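PDB 4G3A: CLIP-associating protein from Drosophila melanogaster, which tracks microtubule plus ends and stabilises dynamic microtubules, supporting mitotic spindle formation, kinetochore attachment and tubulin incorporation during poleward flux. Local coordinates for residues F137-L149 with V173-A187. Residues are numbered along the deposited sequence; the frame is centred on the assembly and turned at random.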
loop_
_atom_site.group_PDB
_atom_site.type_symbol
_atom_site.label_atom_id
_atom_site.label_comp_id
_atom_site.label_asym_id
_atom_site.label_seq_id
_atom_site.Cartn_x
_atom_site.Cartn_y
_atom_site.Cartn_z
ATOM N N PHE A 137 6.695 9.873 -1.077
ATOM C CA PHE A 137 6.441 11.290 -0.861
ATOM C C PHE A 137 6.840 12.087 -2.103
ATOM O O PHE A 137 6.183 13.055 -2.467
ATOM C CB PHE A 137 7.178 11.823 0.378
ATOM C CG PHE A 137 6.389 11.693 1.667
ATOM C CD1 PHE A 137 5.131 12.264 1.785
ATOM C CD2 PHE A 137 6.921 11.021 2.764
ATOM C CE1 PHE A 137 4.398 12.156 2.971
ATOM C CE2 PHE A 137 6.199 10.905 3.960
ATOM C CZ PHE A 137 4.931 11.476 4.057
ATOM N N LYS A 138 7.909 11.670 -2.766
ATOM C CA LYS A 138 8.390 12.388 -3.945
ATOM C C LYS A 138 8.262 11.581 -5.241
ATOM O O LYS A 138 8.947 11.856 -6.211
ATOM C CB LYS A 138 9.836 12.831 -3.737
ATOM C CG LYS A 138 10.031 13.726 -2.520
ATOM C CD LYS A 138 11.440 14.321 -2.497
ATOM C CE LYS A 138 11.681 15.147 -1.244
ATOM N NZ LYS A 138 10.782 16.337 -1.140
ATOM N N HIS A 139 7.378 10.593 -5.261
ATOM C CA HIS A 139 7.130 9.838 -6.491
ATOM C C HIS A 139 6.685 10.766 -7.631
ATOM O O HIS A 139 5.995 11.775 -7.408
ATOM C CB HIS A 139 6.079 8.755 -6.246
ATOM C CG HIS A 139 6.111 7.644 -7.264
ATOM N ND1 HIS A 139 5.657 7.810 -8.543
ATOM C CD2 HIS A 139 6.547 6.364 -7.165
ATOM C CE1 HIS A 139 5.803 6.667 -9.212
ATOM N NE2 HIS A 139 6.346 5.782 -8.394
ATOM N N LYS A 140 7.091 10.431 -8.853
ATOM C CA LYS A 140 6.803 11.264 -10.019
ATOM C C LYS A 140 5.313 11.287 -10.364
ATOM O O LYS A 140 4.811 12.246 -10.970
ATOM C CB LYS A 140 7.585 10.761 -11.239
ATOM C CG LYS A 140 7.100 9.420 -11.758
ATOM C CD LYS A 140 7.915 8.993 -12.989
ATOM C CE LYS A 140 7.529 7.601 -13.451
ATOM N NZ LYS A 140 7.918 6.577 -12.446
ATOM N N ASN A 141 4.612 10.234 -9.961
ATOM C CA ASN A 141 3.197 10.092 -10.265
ATOM C C ASN A 141 2.335 10.618 -9.107
ATOM O O ASN A 141 2.456 10.139 -7.982
ATOM C CB ASN A 141 2.895 8.620 -10.556
ATOM C CG ASN A 141 1.471 8.395 -11.021
ATOM O OD1 ASN A 141 0.515 8.685 -10.304
ATOM N ND2 ASN A 141 1.324 7.861 -12.224
ATOM N N ALA A 142 1.491 11.614 -9.384
ATOM C CA ALA A 142 0.663 12.239 -8.350
ATOM C C ALA A 142 -0.283 11.235 -7.692
ATOM O O ALA A 142 -0.665 11.404 -6.537
ATOM C CB ALA A 142 -0.136 13.416 -8.931
ATOM N N LYS A 143 -0.677 10.201 -8.433
ATOM C CA LYS A 143 -1.610 9.226 -7.879
ATOM C C LYS A 143 -0.918 8.353 -6.829
ATOM O O LYS A 143 -1.537 7.955 -5.853
ATOM C CB LYS A 143 -2.281 8.380 -8.966
ATOM C CG LYS A 143 -3.517 7.610 -8.478
ATOM C CD LYS A 143 -4.632 8.538 -8.004
ATOM C CE LYS A 143 -5.920 7.762 -7.743
ATOM N NZ LYS A 143 -7.040 8.590 -7.193
ATOM N N VAL A 144 0.367 8.069 -7.020
ATOM C CA VAL A 144 1.128 7.426 -5.959
ATOM C C VAL A 144 1.206 8.315 -4.717
ATOM O O VAL A 144 0.984 7.848 -3.594
ATOM C CB VAL A 144 2.556 7.080 -6.394
ATOM C CG1 VAL A 144 3.361 6.561 -5.206
ATOM C CG2 VAL A 144 2.539 6.050 -7.531
ATOM N N ARG A 145 1.534 9.588 -4.914
ATOM C CA ARG A 145 1.665 10.493 -3.771
ATOM C C ARG A 145 0.343 10.559 -3.004
ATOM O O ARG A 145 0.318 10.480 -1.786
ATOM C CB ARG A 145 2.137 11.880 -4.224
ATOM C CG ARG A 145 3.448 11.835 -5.052
ATOM C CD ARG A 145 4.096 13.217 -5.170
ATOM N NE ARG A 145 3.281 14.201 -5.875
ATOM C CZ ARG A 145 3.227 14.327 -7.202
ATOM N NH1 ARG A 145 3.917 13.505 -7.981
ATOM N NH2 ARG A 145 2.470 15.271 -7.753
ATOM N N GLU A 146 -0.763 10.668 -3.729
ATOM C CA GLU A 146 -2.077 10.717 -3.103
ATOM C C GLU A 146 -2.462 9.400 -2.414
ATOM O O GLU A 146 -2.995 9.404 -1.304
ATOM C CB GLU A 146 -3.140 11.060 -4.140
ATOM C CG GLU A 146 -4.530 11.139 -3.539
ATOM C CD GLU A 146 -5.594 11.395 -4.577
ATOM O OE1 GLU A 146 -5.254 11.435 -5.776
ATOM O OE2 GLU A 146 -6.770 11.554 -4.191
ATOM N N GLU A 147 -2.209 8.279 -3.088
ATOM C CA GLU A 147 -2.535 6.974 -2.526
ATOM C C GLU A 147 -1.745 6.729 -1.242
ATOM O O GLU A 147 -2.288 6.222 -0.256
ATOM C CB GLU A 147 -2.280 5.853 -3.549
ATOM C CG GLU A 147 -3.310 5.772 -4.668
ATOM C CD GLU A 147 -4.664 5.284 -4.181
ATOM O OE1 GLU A 147 -4.716 4.612 -3.122
ATOM O OE2 GLU A 147 -5.672 5.566 -4.859
ATOM N N PHE A 148 -0.467 7.097 -1.255
ATOM C CA PHE A 148 0.362 6.891 -0.084
ATOM C C PHE A 148 -0.165 7.642 1.137
ATOM O O PHE A 148 -0.168 7.095 2.243
ATOM C CB PHE A 148 1.835 7.227 -0.341
ATOM C CG PHE A 148 2.674 7.187 0.909
ATOM C CD1 PHE A 148 2.722 6.032 1.681
ATOM C CD2 PHE A 148 3.373 8.317 1.336
ATOM C CE1 PHE A 148 3.462 5.993 2.845
ATOM C CE2 PHE A 148 4.127 8.281 2.504
ATOM C CZ PHE A 148 4.172 7.120 3.250
ATOM N N LEU A 149 -0.623 8.881 0.941
ATOM C CA LEU A 149 -1.242 9.623 2.044
ATOM C C LEU A 149 -2.410 8.814 2.598
ATOM O O LEU A 149 -2.597 8.741 3.808
ATOM C CB LEU A 149 -1.681 11.025 1.606
ATOM C CG LEU A 149 -0.518 11.982 1.300
ATOM C CD1 LEU A 149 -0.994 13.253 0.612
ATOM C CD2 LEU A 149 0.293 12.315 2.557
ATOM N N VAL A 173 4.222 15.616 5.036
ATOM C CA VAL A 173 2.826 15.801 4.639
ATOM C C VAL A 173 2.551 17.293 4.374
ATOM O O VAL A 173 1.869 17.663 3.415
ATOM C CB VAL A 173 1.854 15.265 5.705
ATOM C CG1 VAL A 173 0.415 15.713 5.396
ATOM C CG2 VAL A 173 1.960 13.747 5.794
ATOM N N CYS A 174 3.094 18.157 5.218
ATOM C CA CYS A 174 2.912 19.592 5.004
ATOM C C CYS A 174 3.524 20.043 3.673
ATOM O O CYS A 174 2.954 20.877 2.982
ATOM C CB CYS A 174 3.465 20.394 6.176
ATOM S SG CYS A 174 2.407 20.351 7.661
ATOM N N ALA A 175 4.672 19.473 3.304
ATOM C CA ALA A 175 5.277 19.772 2.009
ATOM C C ALA A 175 4.316 19.482 0.863
ATOM O O ALA A 175 4.319 20.186 -0.144
ATOM C CB ALA A 175 6.578 18.988 1.822
ATOM N N LEU A 176 3.504 18.437 1.007
ATOM C CA LEU A 176 2.529 18.101 -0.029
ATOM C C LEU A 176 1.343 19.067 -0.139
ATOM O O LEU A 176 0.591 19.011 -1.117
ATOM C CB LEU A 176 2.047 16.653 0.116
ATOM C CG LEU A 176 3.131 15.605 -0.191
ATOM C CD1 LEU A 176 2.525 14.217 -0.243
ATOM C CD2 LEU A 176 3.836 15.921 -1.500
ATOM N N LEU A 177 1.167 19.945 0.856
ATOM C CA LEU A 177 0.187 21.026 0.736
ATOM C C LEU A 177 0.496 21.920 -0.465
ATOM O O LEU A 177 -0.412 22.483 -1.067
ATOM C CB LEU A 177 0.129 21.884 2.015
ATOM C CG LEU A 177 -0.443 21.193 3.257
ATOM C CD1 LEU A 177 -0.262 22.054 4.509
ATOM C CD2 LEU A 177 -1.915 20.864 3.053
ATOM N N GLY A 178 1.777 22.045 -0.808
ATOM C CA GLY A 178 2.184 22.807 -1.977
ATOM C C GLY A 178 2.498 21.950 -3.201
ATOM O O GLY A 178 3.258 22.362 -4.080
ATOM N N ASP A 179 1.920 20.751 -3.260
ATOM C CA ASP A 179 2.105 19.864 -4.410
ATOM C C ASP A 179 1.615 20.562 -5.681
ATOM O O ASP A 179 0.668 21.339 -5.634
ATOM C CB ASP A 179 1.324 18.562 -4.189
ATOM C CG ASP A 179 1.781 17.442 -5.102
ATOM O OD1 ASP A 179 1.166 17.244 -6.171
ATOM O OD2 ASP A 179 2.742 16.740 -4.738
ATOM N N PRO A 180 2.260 20.300 -6.827
ATOM C CA PRO A 180 1.756 20.981 -8.031
ATOM C C PRO A 180 0.391 20.468 -8.478
ATOM O O PRO A 180 -0.217 21.066 -9.356
ATOM C CB PRO A 180 2.815 20.652 -9.091
ATOM C CG PRO A 180 3.485 19.410 -8.591
ATOM C CD PRO A 180 3.488 19.531 -7.090
ATOM N N THR A 181 -0.072 19.373 -7.882
ATOM C CA THR A 181 -1.317 18.726 -8.287
ATOM C C THR A 181 -2.393 18.987 -7.246
ATOM O O THR A 181 -2.154 18.811 -6.050
ATOM C CB THR A 181 -1.113 17.192 -8.424
ATOM O OG1 THR A 181 -0.461 16.901 -9.673
ATOM C CG2 THR A 181 -2.432 16.456 -8.367
ATOM N N VAL A 182 -3.579 19.396 -7.686
ATOM C CA VAL A 182 -4.632 19.751 -6.731
ATOM C C VAL A 182 -5.111 18.538 -5.932
ATOM O O VAL A 182 -5.387 18.657 -4.740
ATOM C CB VAL A 182 -5.831 20.486 -7.398
ATOM C CG1 VAL A 182 -6.556 19.574 -8.360
ATOM C CG2 VAL A 182 -6.787 21.014 -6.336
ATOM N N ASN A 183 -5.183 17.373 -6.576
ATOM C CA ASN A 183 -5.624 16.155 -5.886
ATOM C C ASN A 183 -4.758 15.809 -4.683
ATOM O O ASN A 183 -5.251 15.314 -3.668
ATOM C CB ASN A 183 -5.639 14.962 -6.838
ATOM C CG ASN A 183 -6.519 15.191 -8.038
ATOM O OD1 ASN A 183 -6.232 16.046 -8.877
ATOM N ND2 ASN A 183 -7.598 14.423 -8.136
ATOM N N VAL A 184 -3.459 16.052 -4.815
ATOM C CA VAL A 184 -2.531 15.797 -3.728
ATOM C C VAL A 184 -2.631 16.875 -2.645
ATOM O O VAL A 184 -2.666 16.558 -1.455
ATOM C CB VAL A 184 -1.092 15.672 -4.243
ATOM C CG1 VAL A 184 -0.128 15.559 -3.082
ATOM C CG2 VAL A 184 -0.968 14.426 -5.157
ATOM N N ARG A 185 -2.680 18.143 -3.052
ATOM C CA ARG A 185 -2.836 19.228 -2.078
ATOM C C ARG A 185 -4.043 18.950 -1.189
ATOM O O ARG A 185 -3.960 19.046 0.036
ATOM C CB ARG A 185 -2.976 20.601 -2.763
ATOM C CG ARG A 185 -1.716 21.067 -3.503
ATOM C CD ARG A 185 -1.779 22.575 -3.890
ATOM N NE ARG A 185 -2.876 22.848 -4.817
ATOM C CZ ARG A 185 -2.778 22.804 -6.146
ATOM N NH1 ARG A 185 -1.621 22.514 -6.734
ATOM N NH2 ARG A 185 -3.841 23.060 -6.897
ATOM N N GLU A 186 -5.163 18.591 -1.808
ATOM C CA GLU A 186 -6.388 18.289 -1.068
ATOM C C GLU A 186 -6.290 17.033 -0.195
ATOM O O GLU A 186 -6.839 17.000 0.905
ATOM C CB GLU A 186 -7.591 18.227 -2.011
ATOM C CG GLU A 186 -7.955 19.606 -2.556
ATOM C CD GLU A 186 -9.217 19.613 -3.394
ATOM O OE1 GLU A 186 -9.600 18.540 -3.906
ATOM O OE2 GLU A 186 -9.824 20.699 -3.544
ATOM N N ALA A 187 -5.585 16.016 -0.680
ATOM C CA ALA A 187 -5.338 14.798 0.094
ATOM C C ALA A 187 -4.482 15.088 1.325
ATOM O O ALA A 187 -4.690 14.513 2.391
ATOM C CB ALA A 187 -4.643 13.762 -0.776
HETATM O O HOH W 1 -7.810 14.413 -3.455
#
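The guanidinium of Arg145 meets the carboxylate of Asp179 edge to edge, the two planes 30° apart, while CA of Ala142 lies against one guanidinium face, offset toward its rim. Leu176 CD1 lies at the edge of the Phe137 ring, 3.8 Å from Phe137 CD1, and CE2 of Phe148 sits over the centre of one face of that ring. The ion pair is side-on: Arg145 NE reaches Asp179 OD2, which lies somewhat out of the guanidinium plane, at 2.8 Å, and NH2 gives OD1 a nearly straight bond (170°), each oxygen using its syn lone pair. A bend at chi3 turns the arginine so that NH1 also donates to His139 O, in the loop before helix 142-159. Asp179 OD1 accepts a second bond on its anti side from Thr181 N, an Asx turn leading into helix 182-199. A leucine in place of Arg145 would probably leave the Asp179 carboxylate without its counter-charge and His139 O without this donor.

Beyond the salt bridge the contact is largely apolar. Leu149 wedges CD1 between Leu176 CD1, at 3.7 Å, and Ala187 CB, at 3.9 Å, while its CD2 meets Val173 CG2. Val184 CG2 presses on Ala142 O at 3.3 Å. Toward solvent, Glu146, extended with CG anti to its backbone N, lays CG on Ala187 CB, and a water bridges its OE2 to Asn183 O.

The meeting parts of helices 142-159 and 182-199 (142-149 and 182-187) run nearly parallel, 13° apart with axes 9.0 Å from each other, in this CLASP-family TOG domain, where 173-187 falls within the third HEAT repeat; helix 125-136 backs Phe148, and helix 170-175 brings in Val173.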